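Long-range contacts in 455aa long hypothetical phospho-sugar mutase (Sulfolobus tokodaii, PDB 2F7L), which catalyses the magnesium-dependent interconversion of glucosamine 6-phosphate and glucosamine 1-phosphate, and of the corresponding galactosamine phosphates: residues D112-R117 against D311-V316; N157-H162 against P334-V339; G263-Y268 against E292-K297; I278-T283 against Q301-K306; V282-S287 against G324-G329. One frame throughout, in Å; residues are numbered along the deposited sequence.

Contacts 3, 4 and 5 build one domain, the third alpha/beta/alpha unit, while contacts 1 and 2 dock it to the first and second. Contacts 4 and 5 share strand 280-284, which takes one parallel neighbour from each, and their centres lie about 9 Å apart. Contact 3 packs a helix pair against this sheet, its centre about 10 Å from that of contact 4. Helix 309-318, used in contact 1, touches contacts 4 and 5. Contacts 1 and 2 touch each other, while the nearest atoms of contacts 2 and 5 are about 5 Å apart. Contacts 1 and 5 both border the catalytic centre, assigned by similarity: the side chains of Glu115 and Glu326 are about 6 and 8 Å from that of Asp245.

Contact 1. Residues D112-R117 against D311-V316; sequences DGIEIR and DIAHKV
Arg117 and Ile114 cover opposite faces of the His314 ring, where domain I of the phosphohexose mutase fold meets domain III. The loop 112-117 leads from strand 103-109 into helix 118-130, with Arg117 at the N-cap; His314 projects from helix 309-318. Beyond CB of Arg117, the CG is anti to the carbonyl carbon (chi1 -76°) and sits over the rim of the imidazole, 3.4 Å from His314 NE2, as a CH-pi contact. The chain then runs extended from CG to NE, which lies 3.8 Å from His314 CE1. CZ follows at 3.6 Å from His314 ND1, and the guanidinium stacks on the ring with the two planes 24° apart. At the tip, NH2 approaches His314 ND1 to 3.5 Å and also makes a salt bridge to Asp318, which would hold the guanidinium in this rotation. Arginine suits the place because its methylenes and its flat end both pack on an aromatic face, while its charge finds a carboxylate on the same helix. Across the ring, Ile114 CG2 meets the other face and also touches Ala313 CB at 3.5 Å; the small alanine gives the branched side chain room beside the helix. Within the loop, Asp112 OD2 accepts from Ile114 N in an Asx turn. At the ring edge, His314 NE2 donates to Glu115 O over 3.3 Å, with a C=O...N angle of 173°, though the bond is bent at the hydrogen.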
# COMPACT_ATOMS: atom_id res chain seq x y z
N ASP A 112 -12.89 7.02 9.82
CA ASP A 112 -12.28 7.94 8.86
C ASP A 112 -11.86 7.36 7.49
O ASP A 112 -11.43 8.10 6.62
CB ASP A 112 -11.08 8.65 9.53
CG ASP A 112 -10.04 7.68 10.12
OD1 ASP A 112 -9.10 8.16 10.82
OD2 ASP A 112 -10.14 6.44 9.89
N GLY A 113 -11.98 6.05 7.31
CA GLY A 113 -11.62 5.45 6.04
C GLY A 113 -10.23 4.86 6.03
O GLY A 113 -9.81 4.21 5.08
N ILE A 114 -9.49 5.11 7.10
CA ILE A 114 -8.14 4.60 7.23
C ILE A 114 -8.20 3.38 8.15
O ILE A 114 -9.14 3.20 8.90
CB ILE A 114 -7.24 5.67 7.86
CG1 ILE A 114 -7.56 7.02 7.21
CG2 ILE A 114 -5.77 5.32 7.67
CD1 ILE A 114 -6.79 8.18 7.79
N GLU A 115 -7.20 2.51 8.09
CA GLU A 115 -7.17 1.37 8.99
C GLU A 115 -7.06 1.91 10.42
O GLU A 115 -6.54 3.01 10.65
CB GLU A 115 -5.98 0.49 8.67
CG GLU A 115 -5.12 1.11 7.60
CD GLU A 115 -5.35 0.49 6.23
OE1 GLU A 115 -4.91 1.10 5.23
OE2 GLU A 115 -5.94 -0.62 6.17
N ILE A 116 -7.55 1.15 11.39
CA ILE A 116 -7.52 1.59 12.78
C ILE A 116 -6.10 1.84 13.28
O ILE A 116 -5.16 1.16 12.87
CB ILE A 116 -8.23 0.56 13.72
CG1 ILE A 116 -7.64 -0.84 13.50
CG2 ILE A 116 -9.74 0.56 13.45
CD1 ILE A 116 -8.10 -1.90 14.48
N ARG A 117 -5.97 2.85 14.15
CA ARG A 117 -4.70 3.20 14.75
C ARG A 117 -4.26 2.03 15.62
O ARG A 117 -5.07 1.18 15.98
CB ARG A 117 -4.85 4.45 15.60
CG ARG A 117 -4.93 5.74 14.80
CD ARG A 117 -5.51 6.87 15.64
NE ARG A 117 -5.48 8.13 14.91
CZ ARG A 117 -4.36 8.76 14.55
NH1 ARG A 117 -3.19 8.23 14.85
NH2 ARG A 117 -4.42 9.92 13.90
N ASP A 311 0.33 3.90 9.06
CA ASP A 311 0.96 5.01 9.77
C ASP A 311 1.08 6.23 8.86
O ASP A 311 0.73 7.34 9.26
CB ASP A 311 2.34 4.59 10.26
CG ASP A 311 2.29 3.79 11.56
OD1 ASP A 311 3.15 2.88 11.73
OD2 ASP A 311 1.40 4.08 12.40
N ILE A 312 1.58 6.02 7.66
CA ILE A 312 1.74 7.10 6.70
C ILE A 312 0.40 7.78 6.47
O ILE A 312 0.29 9.01 6.55
CB ILE A 312 2.29 6.57 5.35
CG1 ILE A 312 3.74 6.12 5.53
CG2 ILE A 312 2.12 7.62 4.24
CD1 ILE A 312 4.34 5.52 4.28
N ALA A 313 -0.63 6.99 6.17
CA ALA A 313 -1.95 7.55 5.91
C ALA A 313 -2.29 8.52 7.02
O ALA A 313 -2.72 9.63 6.76
CB ALA A 313 -2.99 6.43 5.81
N HIS A 314 -2.07 8.11 8.26
CA HIS A 314 -2.34 8.99 9.40
C HIS A 314 -1.41 10.22 9.43
O HIS A 314 -1.87 11.34 9.61
CB HIS A 314 -2.24 8.19 10.70
CG HIS A 314 -3.44 7.32 10.97
ND1 HIS A 314 -4.72 7.82 11.10
CD2 HIS A 314 -3.54 5.98 11.15
CE1 HIS A 314 -5.55 6.84 11.35
NE2 HIS A 314 -4.87 5.71 11.39
N LYS A 315 -0.11 10.02 9.26
CA LYS A 315 0.81 11.15 9.26
C LYS A 315 0.45 12.15 8.16
O LYS A 315 0.47 13.35 8.37
CB LYS A 315 2.26 10.67 9.07
CG LYS A 315 3.31 11.76 9.31
CD LYS A 315 4.72 11.23 9.18
CE LYS A 315 5.74 12.36 9.11
NZ LYS A 315 5.73 13.23 10.32
N VAL A 316 0.11 11.66 6.97
CA VAL A 316 -0.27 12.61 5.93
C VAL A 316 -1.46 13.42 6.44
O VAL A 316 -1.43 14.65 6.43
CB VAL A 316 -0.64 11.91 4.60
CG1 VAL A 316 -1.03 12.96 3.57
CG2 VAL A 316 0.52 11.11 4.10

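Contact 2. Residues N157-H162 against P334-V339; sequences NGILSH and PPHQYV
At the end of helix 151-160, in domain II, Ile159 and His162 lean on the loop 334-339 of domain III, which links strand 329-332 to helix 342-356. His162 aims its ring at the loop backbone: CE1 lies 3.5 Å from Pro335 O, and NE2 is 3.6 Å from His336 CA. The two histidine rings meet rim to rim, planes 72° apart, with His162 CD2 3.9 Å from His336 CB. His336 CG is anti to its backbone N (chi1 -176°), and the ring beyond it reaches the helix, where CE1 and NE2 rest against the CG1 methylene of Ile159, CE1 at 3.6 Å. His336 CD2 comes to 4.0 Å from Gly158 O, at a glycine whose bare backbone faces the ring. This is an interface between alpha/beta/alpha domains of the mutase, and a third takes part, since the His336 ring also stacks on Tyr81 of helix 76-86. An alanine in place of His162 would probably open a gap beside Pro335 O and His336 CA, where the ring now packs. Over the centre of one face of the His162 ring lies Ser161 OG, 3.5 Å above the plane, itself donating to Gly158 O.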
# COMPACT_ATOMS: atom_id res chain seq x y z
N ASN A 157 -16.11 7.00 -9.70
CA ASN A 157 -16.54 8.38 -9.86
C ASN A 157 -15.72 9.29 -8.97
O ASN A 157 -15.31 10.38 -9.37
CB ASN A 157 -18.00 8.51 -9.49
CG ASN A 157 -18.89 7.57 -10.29
OD1 ASN A 157 -19.90 7.09 -9.78
ND2 ASN A 157 -18.52 7.32 -11.56
N GLY A 158 -15.50 8.84 -7.74
CA GLY A 158 -14.72 9.63 -6.82
C GLY A 158 -13.35 9.88 -7.42
O GLY A 158 -12.87 11.01 -7.39
N ILE A 159 -12.73 8.84 -7.96
CA ILE A 159 -11.41 8.98 -8.55
C ILE A 159 -11.45 9.94 -9.75
O ILE A 159 -10.64 10.88 -9.82
CB ILE A 159 -10.87 7.61 -9.05
CG1 ILE A 159 -10.64 6.67 -7.85
CG2 ILE A 159 -9.60 7.82 -9.88
CD1 ILE A 159 -10.32 5.23 -8.25
N LEU A 160 -12.38 9.70 -10.67
CA LEU A 160 -12.53 10.53 -11.87
C LEU A 160 -12.76 12.01 -11.57
O LEU A 160 -12.41 12.88 -12.36
CB LEU A 160 -13.67 10.00 -12.74
CG LEU A 160 -13.39 8.61 -13.33
CD1 LEU A 160 -14.67 8.03 -13.96
CD2 LEU A 160 -12.24 8.70 -14.35
N SER A 161 -13.33 12.29 -10.42
CA SER A 161 -13.61 13.66 -10.05
C SER A 161 -12.37 14.50 -9.78
O SER A 161 -12.48 15.69 -9.47
CB SER A 161 -14.50 13.68 -8.82
OG SER A 161 -13.72 13.52 -7.67
N HIS A 162 -11.19 13.92 -9.90
CA HIS A 162 -9.97 14.69 -9.63
C HIS A 162 -9.02 14.90 -10.80
O HIS A 162 -7.93 15.44 -10.61
CB HIS A 162 -9.20 14.08 -8.47
CG HIS A 162 -9.96 14.05 -7.18
ND1 HIS A 162 -10.30 15.20 -6.50
CD2 HIS A 162 -10.45 13.02 -6.45
CE1 HIS A 162 -10.96 14.87 -5.40
NE2 HIS A 162 -11.06 13.56 -5.35
N PRO A 334 -4.49 13.00 -0.76
CA PRO A 334 -5.43 13.63 0.18
C PRO A 334 -6.76 14.09 -0.37
O PRO A 334 -7.81 13.71 0.14
CB PRO A 334 -4.61 14.76 0.79
CG PRO A 334 -3.28 14.12 0.88
CD PRO A 334 -3.12 13.46 -0.48
N PRO A 335 -6.76 14.93 -1.42
CA PRO A 335 -8.05 15.37 -1.95
C PRO A 335 -9.02 14.21 -2.16
O PRO A 335 -10.22 14.38 -1.99
CB PRO A 335 -7.67 16.11 -3.24
CG PRO A 335 -6.26 15.67 -3.51
CD PRO A 335 -5.65 15.54 -2.17
N HIS A 336 -8.51 13.05 -2.54
CA HIS A 336 -9.35 11.86 -2.72
C HIS A 336 -9.48 11.22 -1.34
O HIS A 336 -10.50 11.32 -0.69
CB HIS A 336 -8.67 10.89 -3.67
CG HIS A 336 -9.51 9.69 -3.99
ND1 HIS A 336 -8.97 8.42 -4.11
CD2 HIS A 336 -10.82 9.57 -4.30
CE1 HIS A 336 -9.91 7.58 -4.49
NE2 HIS A 336 -11.04 8.25 -4.61
N GLN A 337 -8.42 10.53 -0.93
CA GLN A 337 -8.36 9.91 0.39
C GLN A 337 -6.92 9.77 0.87
O GLN A 337 -5.98 9.85 0.08
CB GLN A 337 -9.10 8.57 0.42
CG GLN A 337 -8.74 7.52 -0.58
CD GLN A 337 -9.65 6.32 -0.44
OE1 GLN A 337 -10.39 6.21 0.54
NE2 GLN A 337 -9.60 5.40 -1.40
N TYR A 338 -6.76 9.56 2.18
CA TYR A 338 -5.45 9.43 2.79
C TYR A 338 -4.75 8.10 2.59
O TYR A 338 -3.55 8.00 2.82
CB TYR A 338 -5.53 9.74 4.28
CG TYR A 338 -5.85 11.19 4.57
CD1 TYR A 338 -4.94 12.21 4.23
CD2 TYR A 338 -7.09 11.54 5.10
CE1 TYR A 338 -5.28 13.53 4.41
CE2 TYR A 338 -7.42 12.86 5.29
CZ TYR A 338 -6.53 13.83 4.94
OH TYR A 338 -6.92 15.12 5.12
N VAL A 339 -5.50 7.08 2.17
CA VAL A 339 -4.92 5.76 1.98
C VAL A 339 -4.29 5.55 0.60
O VAL A 339 -4.52 6.33 -0.31
CB VAL A 339 -5.98 4.62 2.23
CG1 VAL A 339 -6.41 4.62 3.71
CG2 VAL A 339 -7.18 4.79 1.30

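Contact 3. Residues G263-Y268 against E292-K297; sequences GTLLSY and EEYLSK
Thr264, Ser267 and Tyr268 receive Leu295 in a buried packing contact between two helices of domain III, 259-272 and 290-296, that run nearly parallel. Their short axes pass 10.0 Å apart and cross at only 18°, a course that lets residues of successive turns take part. Leu295 does much of the work. Its CG is anti to the carbonyl carbon (chi1 -65°), and the two methyl groups at its end divide the partners between them. CD1 faces Ser267, 3.9 Å from OG. CD2 settles against the helix backbone, 3.8 Å from Thr264 O, and reaches Tyr268 CB at 4.4 Å. The forked end of leucine can thus touch a small serine with one methyl and the backbone at Thr264 with the other. Beside it, Thr264 CG2 lies 3.9 Å from Tyr294 CB and obliquely against the ring. Threonine fits because it presents this methyl to the neighbouring helix while its OG1 turns back to Asp260 O in its own. Tyr294 stretches its ring past Thr264, so that OH arrives 4.5 Å from Leu265 CD1. Beneath the pair, Ser267 and Leu295 both touch Ile281 of strand 280-284. Neighbouring helices laid side by side on one face of a largely parallel sheet, the second being the crossover between strands 280-284 and 301-305, are characteristic of an alpha/beta/alpha sandwich.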
# COMPACT_ATOMS: atom_id res chain seq x y z
N GLY A 263 6.28 7.64 -7.16
CA GLY A 263 5.69 8.32 -6.03
C GLY A 263 6.16 9.75 -6.07
O GLY A 263 5.44 10.68 -5.72
N THR A 264 7.40 9.91 -6.52
CA THR A 264 8.04 11.22 -6.64
C THR A 264 7.38 12.06 -7.75
O THR A 264 7.04 13.22 -7.54
CB THR A 264 9.56 11.05 -6.92
OG1 THR A 264 10.21 10.56 -5.74
CG2 THR A 264 10.19 12.37 -7.32
N LEU A 265 7.21 11.45 -8.92
CA LEU A 265 6.57 12.07 -10.07
C LEU A 265 5.14 12.49 -9.71
O LEU A 265 4.69 13.58 -10.06
CB LEU A 265 6.55 11.06 -11.23
CG LEU A 265 7.34 11.31 -12.51
CD1 LEU A 265 8.52 12.20 -12.24
CD2 LEU A 265 7.79 9.98 -13.10
N LEU A 266 4.43 11.60 -9.02
CA LEU A 266 3.06 11.82 -8.59
C LEU A 266 3.03 12.85 -7.47
O LEU A 266 2.14 13.69 -7.40
CB LEU A 266 2.45 10.52 -8.10
CG LEU A 266 1.46 9.80 -9.03
CD1 LEU A 266 1.78 10.02 -10.50
CD2 LEU A 266 1.47 8.34 -8.67
N SER A 267 4.02 12.77 -6.59
CA SER A 267 4.11 13.71 -5.49
C SER A 267 4.27 15.11 -6.11
O SER A 267 3.82 16.12 -5.58
CB SER A 267 5.31 13.35 -4.62
OG SER A 267 5.10 13.77 -3.28
N TYR A 268 4.91 15.14 -7.27
CA TYR A 268 5.12 16.39 -7.98
C TYR A 268 3.79 16.96 -8.51
O TYR A 268 3.38 18.06 -8.15
CB TYR A 268 6.08 16.14 -9.15
CG TYR A 268 6.12 17.25 -10.14
CD1 TYR A 268 6.54 18.53 -9.76
CD2 TYR A 268 5.70 17.05 -11.46
CE1 TYR A 268 6.55 19.58 -10.68
CE2 TYR A 268 5.70 18.10 -12.38
CZ TYR A 268 6.12 19.36 -11.98
OH TYR A 268 6.10 20.40 -12.88
N GLU A 292 14.19 13.56 -2.49
CA GLU A 292 14.58 14.90 -2.03
C GLU A 292 15.18 15.71 -3.16
O GLU A 292 14.86 16.88 -3.36
CB GLU A 292 15.61 14.83 -0.92
CG GLU A 292 15.08 14.42 0.42
CD GLU A 292 16.12 14.61 1.51
OE1 GLU A 292 17.29 14.24 1.28
OE2 GLU A 292 15.75 15.12 2.59
N GLU A 293 16.07 15.06 -3.90
CA GLU A 293 16.74 15.71 -5.00
C GLU A 293 15.75 16.35 -5.95
O GLU A 293 15.85 17.54 -6.26
CB GLU A 293 17.59 14.69 -5.74
CG GLU A 293 18.66 15.29 -6.64
CD GLU A 293 19.67 14.24 -7.05
OE1 GLU A 293 19.93 13.32 -6.24
OE2 GLU A 293 20.19 14.33 -8.18
N TYR A 294 14.79 15.56 -6.41
CA TYR A 294 13.80 16.05 -7.36
C TYR A 294 12.77 16.99 -6.76
O TYR A 294 12.48 18.02 -7.34
CB TYR A 294 13.08 14.87 -8.00
CG TYR A 294 12.46 15.18 -9.34
CD1 TYR A 294 13.18 15.00 -10.52
CD2 TYR A 294 11.16 15.66 -9.43
CE1 TYR A 294 12.62 15.28 -11.75
CE2 TYR A 294 10.59 15.94 -10.67
CZ TYR A 294 11.32 15.75 -11.82
OH TYR A 294 10.75 16.00 -13.04
N LEU A 295 12.21 16.66 -5.61
CA LEU A 295 11.20 17.55 -5.05
C LEU A 295 11.80 18.83 -4.51
O LEU A 295 11.08 19.80 -4.28
CB LEU A 295 10.40 16.84 -3.95
CG LEU A 295 9.54 15.66 -4.43
CD1 LEU A 295 8.73 15.12 -3.27
CD2 LEU A 295 8.62 16.11 -5.58
N SER A 296 13.12 18.82 -4.30
CA SER A 296 13.82 19.99 -3.79
C SER A 296 13.66 21.19 -4.72
O SER A 296 13.40 22.31 -4.27
CB SER A 296 15.31 19.69 -3.61
OG SER A 296 15.55 19.08 -2.35
N LYS A 297 13.83 20.94 -6.01
CA LYS A 297 13.69 22.00 -6.98
C LYS A 297 12.23 22.38 -7.24
O LYS A 297 11.85 22.70 -8.37
CB LYS A 297 14.39 21.61 -8.29
CG LYS A 297 14.01 20.28 -8.88
CD LYS A 297 14.61 20.15 -10.29
CE LYS A 297 14.49 18.73 -10.84
NZ LYS A 297 13.09 18.17 -10.76

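Contact 4. Residues I278-T283 against Q301-K306; sequences IKKIVT and QVDWTK
The carbonyl O of Ile281 is met twice by the adjoining strand: Asp303 N donates to it over 2.6 Å in an almost straight bond (177° at the hydrogen). Val302 CA lies 3.4 Å from Ile281 O in a CA-H...O contact. Ile281 N, pointing to the same neighbour, donates to Gln301 O at 2.9 Å. Further on, Thr283 N reaches Asp303 O at 3.1 Å, and Thr305 N makes a bent, weak bond to Thr283 O. Each strand thus bonds to alternate residues of the other, as parallel strands do. The two strands, 280-284 and 301-305, are joined through helix 290-296 in a beta-alpha-beta unit of domain III, with 301-305 at the edge of the sheet. Toward that helix, Ile281 and Val302 lie side by side. Ile281 CG1 takes the crowded position between the backbone N and the carbonyl carbon (chi1 66°), and the CD1 beyond it packs 3.7 Å from Val302 CB. Such beta-branched residues suit strands and give the helix an apolar surface. On the same face, Thr283 CG2 touches CZ3 and CE3 of Trp304, obliquely to the indole, whose NE1 makes a weak hydrogen bond to Glu292 OE2 of the helix. The other face carries Val282 and Asp303; there Val282 CG1 meets the Thr305 methyl CG2 at 3.4 Å, and Lys315 of helix 309-318 packs over both valine and aspartate. Lys280 NZ remains 4.8 Å from Asp303 OD2, too far for a salt bridge though the charges are opposite.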
# COMPACT_ATOMS: atom_id res chain seq x y z
N ILE A 278 0.23 22.96 1.33
CA ILE A 278 1.58 22.90 1.90
C ILE A 278 2.54 21.98 1.13
O ILE A 278 2.50 20.76 1.31
CB ILE A 278 1.54 22.40 3.36
CG1 ILE A 278 0.14 22.58 3.96
CG2 ILE A 278 2.62 23.10 4.15
CD1 ILE A 278 -0.43 23.98 3.89
N LYS A 279 3.39 22.56 0.28
CA LYS A 279 4.37 21.77 -0.47
C LYS A 279 5.08 20.97 0.61
O LYS A 279 5.83 21.52 1.44
CB LYS A 279 5.38 22.67 -1.21
CG LYS A 279 4.79 23.88 -1.96
CD LYS A 279 3.89 23.48 -3.12
CE LYS A 279 3.36 24.71 -3.84
NZ LYS A 279 2.29 24.32 -4.80
N LYS A 280 4.82 19.67 0.62
CA LYS A 280 5.39 18.80 1.62
C LYS A 280 4.71 17.44 1.50
O LYS A 280 3.48 17.36 1.45
CB LYS A 280 5.11 19.37 2.99
CG LYS A 280 5.55 18.49 4.13
CD LYS A 280 4.79 18.85 5.40
CE LYS A 280 4.28 20.28 5.35
NZ LYS A 280 5.35 21.24 4.89
N ILE A 281 5.52 16.38 1.48
CA ILE A 281 5.01 15.03 1.38
C ILE A 281 5.67 14.15 2.43
O ILE A 281 6.69 14.52 3.00
CB ILE A 281 5.28 14.48 -0.05
CG1 ILE A 281 6.78 14.34 -0.30
CG2 ILE A 281 4.66 15.43 -1.09
CD1 ILE A 281 7.40 13.11 0.28
N VAL A 282 5.05 13.00 2.71
CA VAL A 282 5.55 12.04 3.69
C VAL A 282 6.00 10.79 2.96
O VAL A 282 5.42 10.43 1.94
CB VAL A 282 4.42 11.62 4.67
CG1 VAL A 282 4.93 10.60 5.68
CG2 VAL A 282 3.88 12.84 5.38
N THR A 283 7.04 10.13 3.44
CA THR A 283 7.48 8.87 2.83
C THR A 283 8.34 8.09 3.82
O THR A 283 8.91 8.65 4.76
CB THR A 283 8.25 9.08 1.51
OG1 THR A 283 8.11 7.90 0.72
CG2 THR A 283 9.73 9.33 1.77
N GLN A 301 9.11 19.79 0.67
CA GLN A 301 9.94 19.09 1.65
C GLN A 301 9.46 17.65 1.69
O GLN A 301 8.29 17.39 1.43
CB GLN A 301 9.76 19.64 3.05
CG GLN A 301 9.82 21.11 3.15
CD GLN A 301 9.37 21.58 4.51
OE1 GLN A 301 9.34 22.79 4.78
NE2 GLN A 301 9.01 20.63 5.39
N VAL A 302 10.35 16.72 2.01
CA VAL A 302 9.91 15.35 2.13
C VAL A 302 10.07 15.04 3.61
O VAL A 302 11.14 15.23 4.18
CB VAL A 302 10.75 14.38 1.23
CG1 VAL A 302 11.30 15.12 0.03
CG2 VAL A 302 11.84 13.71 2.01
N ASP A 303 8.98 14.63 4.25
CA ASP A 303 9.03 14.28 5.66
C ASP A 303 9.25 12.79 5.79
O ASP A 303 8.36 12.00 5.52
CB ASP A 303 7.72 14.66 6.34
CG ASP A 303 7.65 16.13 6.68
OD1 ASP A 303 8.55 16.61 7.42
OD2 ASP A 303 6.71 16.81 6.22
N TRP A 304 10.45 12.40 6.19
CA TRP A 304 10.76 10.98 6.32
C TRP A 304 10.04 10.37 7.51
O TRP A 304 9.79 11.05 8.48
CB TRP A 304 12.27 10.77 6.46
CG TRP A 304 13.01 11.18 5.23
CD1 TRP A 304 13.67 12.36 5.03
CD2 TRP A 304 13.12 10.44 4.01
NE1 TRP A 304 14.20 12.39 3.76
CE2 TRP A 304 13.88 11.23 3.11
CE3 TRP A 304 12.67 9.18 3.59
CZ2 TRP A 304 14.19 10.79 1.81
CZ3 TRP A 304 12.98 8.75 2.30
CH2 TRP A 304 13.73 9.55 1.43
N THR A 305 9.71 9.08 7.42
CA THR A 305 9.00 8.44 8.52
C THR A 305 9.23 6.92 8.58
O THR A 305 9.94 6.37 7.76
CB THR A 305 7.47 8.76 8.43
OG1 THR A 305 6.80 8.24 9.57
CG2 THR A 305 6.86 8.18 7.17
N LYS A 306 8.63 6.27 9.57
CA LYS A 306 8.76 4.83 9.74
C LYS A 306 8.19 4.12 8.52
O LYS A 306 7.49 4.72 7.70
CB LYS A 306 7.98 4.35 10.98
CG LYS A 306 8.41 5.01 12.27
CD LYS A 306 7.50 4.69 13.48
CE LYS A 306 7.80 5.63 14.74
NZ LYS A 306 7.26 7.06 14.67
O HOH W 1 7.31 23.65 3.72

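Contact 5. Residues V282-S287 against G324-G329; sequences VTAVSS and GFEENG
Thr283 holds its hydroxyl over the centre of one face of the Phe325 ring, OG1 standing 3.6 Å above the plane. Phe325 CG lies between its backbone N and carbonyl carbon (chi1 70°), and the ring beyond it comes under the Thr283 hydroxyl. The same OG1 donates to Phe325 O at 2.7 Å, from above the carbonyl plane, and accepts from Ser287 OG at 2.9 Å, linking both strands and the turn that follows. A valine at Thr283 would probably leave Phe325 O and Ser287 OG without this partner and set the serine hydroxyl free to turn. Between the strands, Phe325 N donates to Val282 O over 3.3 Å. Glycine suits position 324, since Val316 of helix 309-318 packs on its CA. Past the strand ends, in type I turns, Ser286 OG lies alongside Glu327 CG at 3.3 Å, while Glu327 OE1 accepts from Trp258 NE1. Glu326 runs the other way, to Ser309 OG, with its side chain about 8 Å from those of Ser97, probably the residue phosphorylated during catalysis, and Asp245, a probable magnesium ligand. The loops after the C-terminal ends of parallel strands carry the active site in alpha/beta folds, consistent with Glu326 lying here.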
# COMPACT_ATOMS: atom_id res chain seq x y z
N VAL A 282 5.05 13.00 2.71
CA VAL A 282 5.55 12.04 3.69
C VAL A 282 6.00 10.79 2.96
O VAL A 282 5.42 10.43 1.94
CB VAL A 282 4.42 11.62 4.67
CG1 VAL A 282 4.93 10.60 5.68
CG2 VAL A 282 3.88 12.84 5.38
N THR A 283 7.04 10.13 3.44
CA THR A 283 7.48 8.87 2.83
C THR A 283 8.34 8.09 3.82
O THR A 283 8.91 8.65 4.76
CB THR A 283 8.25 9.08 1.51
OG1 THR A 283 8.11 7.90 0.72
CG2 THR A 283 9.73 9.33 1.77
N ALA A 284 8.42 6.78 3.62
CA ALA A 284 9.21 5.96 4.52
C ALA A 284 10.69 5.92 4.15
O ALA A 284 11.09 6.03 2.97
CB ALA A 284 8.63 4.55 4.57
N VAL A 285 11.50 5.75 5.18
CA VAL A 285 12.94 5.68 5.06
C VAL A 285 13.41 4.60 4.08
O VAL A 285 14.59 4.50 3.79
CB VAL A 285 13.58 5.44 6.44
CG1 VAL A 285 13.51 6.73 7.27
CG2 VAL A 285 12.84 4.31 7.16
N SER A 286 12.47 3.81 3.57
CA SER A 286 12.75 2.76 2.61
C SER A 286 12.81 3.37 1.20
O SER A 286 13.26 2.75 0.24
CB SER A 286 11.66 1.67 2.68
OG SER A 286 10.36 2.24 2.63
N SER A 287 12.36 4.62 1.11
CA SER A 287 12.35 5.38 -0.15
C SER A 287 13.73 5.96 -0.51
O SER A 287 14.50 6.37 0.38
CB SER A 287 11.33 6.52 -0.06
OG SER A 287 10.03 6.09 -0.39
N GLY A 324 1.48 11.35 0.11
CA GLY A 324 2.35 10.42 0.80
C GLY A 324 2.55 9.25 -0.12
O GLY A 324 1.79 9.09 -1.07
N PHE A 325 3.58 8.45 0.10
CA PHE A 325 3.79 7.26 -0.71
C PHE A 325 4.86 6.34 -0.13
O PHE A 325 5.63 6.74 0.76
CB PHE A 325 4.12 7.62 -2.16
CG PHE A 325 5.47 8.25 -2.36
CD1 PHE A 325 5.65 9.63 -2.22
CD2 PHE A 325 6.58 7.47 -2.69
CE1 PHE A 325 6.91 10.22 -2.41
CE2 PHE A 325 7.83 8.04 -2.88
CZ PHE A 325 8.00 9.42 -2.75
N GLU A 326 4.88 5.10 -0.62
CA GLU A 326 5.86 4.12 -0.20
C GLU A 326 6.62 3.68 -1.43
O GLU A 326 6.12 3.79 -2.53
CB GLU A 326 5.20 2.89 0.43
CG GLU A 326 4.61 3.10 1.81
CD GLU A 326 4.87 1.92 2.74
OE1 GLU A 326 5.93 1.88 3.41
OE2 GLU A 326 4.01 1.00 2.79
N GLU A 327 7.83 3.15 -1.25
CA GLU A 327 8.63 2.71 -2.37
C GLU A 327 8.05 1.47 -3.05
O GLU A 327 8.42 1.11 -4.17
CB GLU A 327 10.07 2.45 -1.90
CG GLU A 327 10.21 1.69 -0.60
CD GLU A 327 9.92 0.21 -0.74
OE1 GLU A 327 10.44 -0.40 -1.71
OE2 GLU A 327 9.20 -0.36 0.12
N ASN A 328 7.10 0.84 -2.36
CA ASN A 328 6.45 -0.37 -2.86
C ASN A 328 5.21 -0.13 -3.73
O ASN A 328 4.50 -1.08 -4.05
CB ASN A 328 6.05 -1.26 -1.67
CG ASN A 328 5.04 -0.59 -0.71
OD1 ASN A 328 4.04 0.02 -1.14
ND2 ASN A 328 5.29 -0.72 0.58
N GLY A 329 4.96 1.10 -4.14
CA GLY A 329 3.77 1.40 -4.93
C GLY A 329 2.86 1.98 -3.88
O GLY A 329 3.30 2.18 -2.75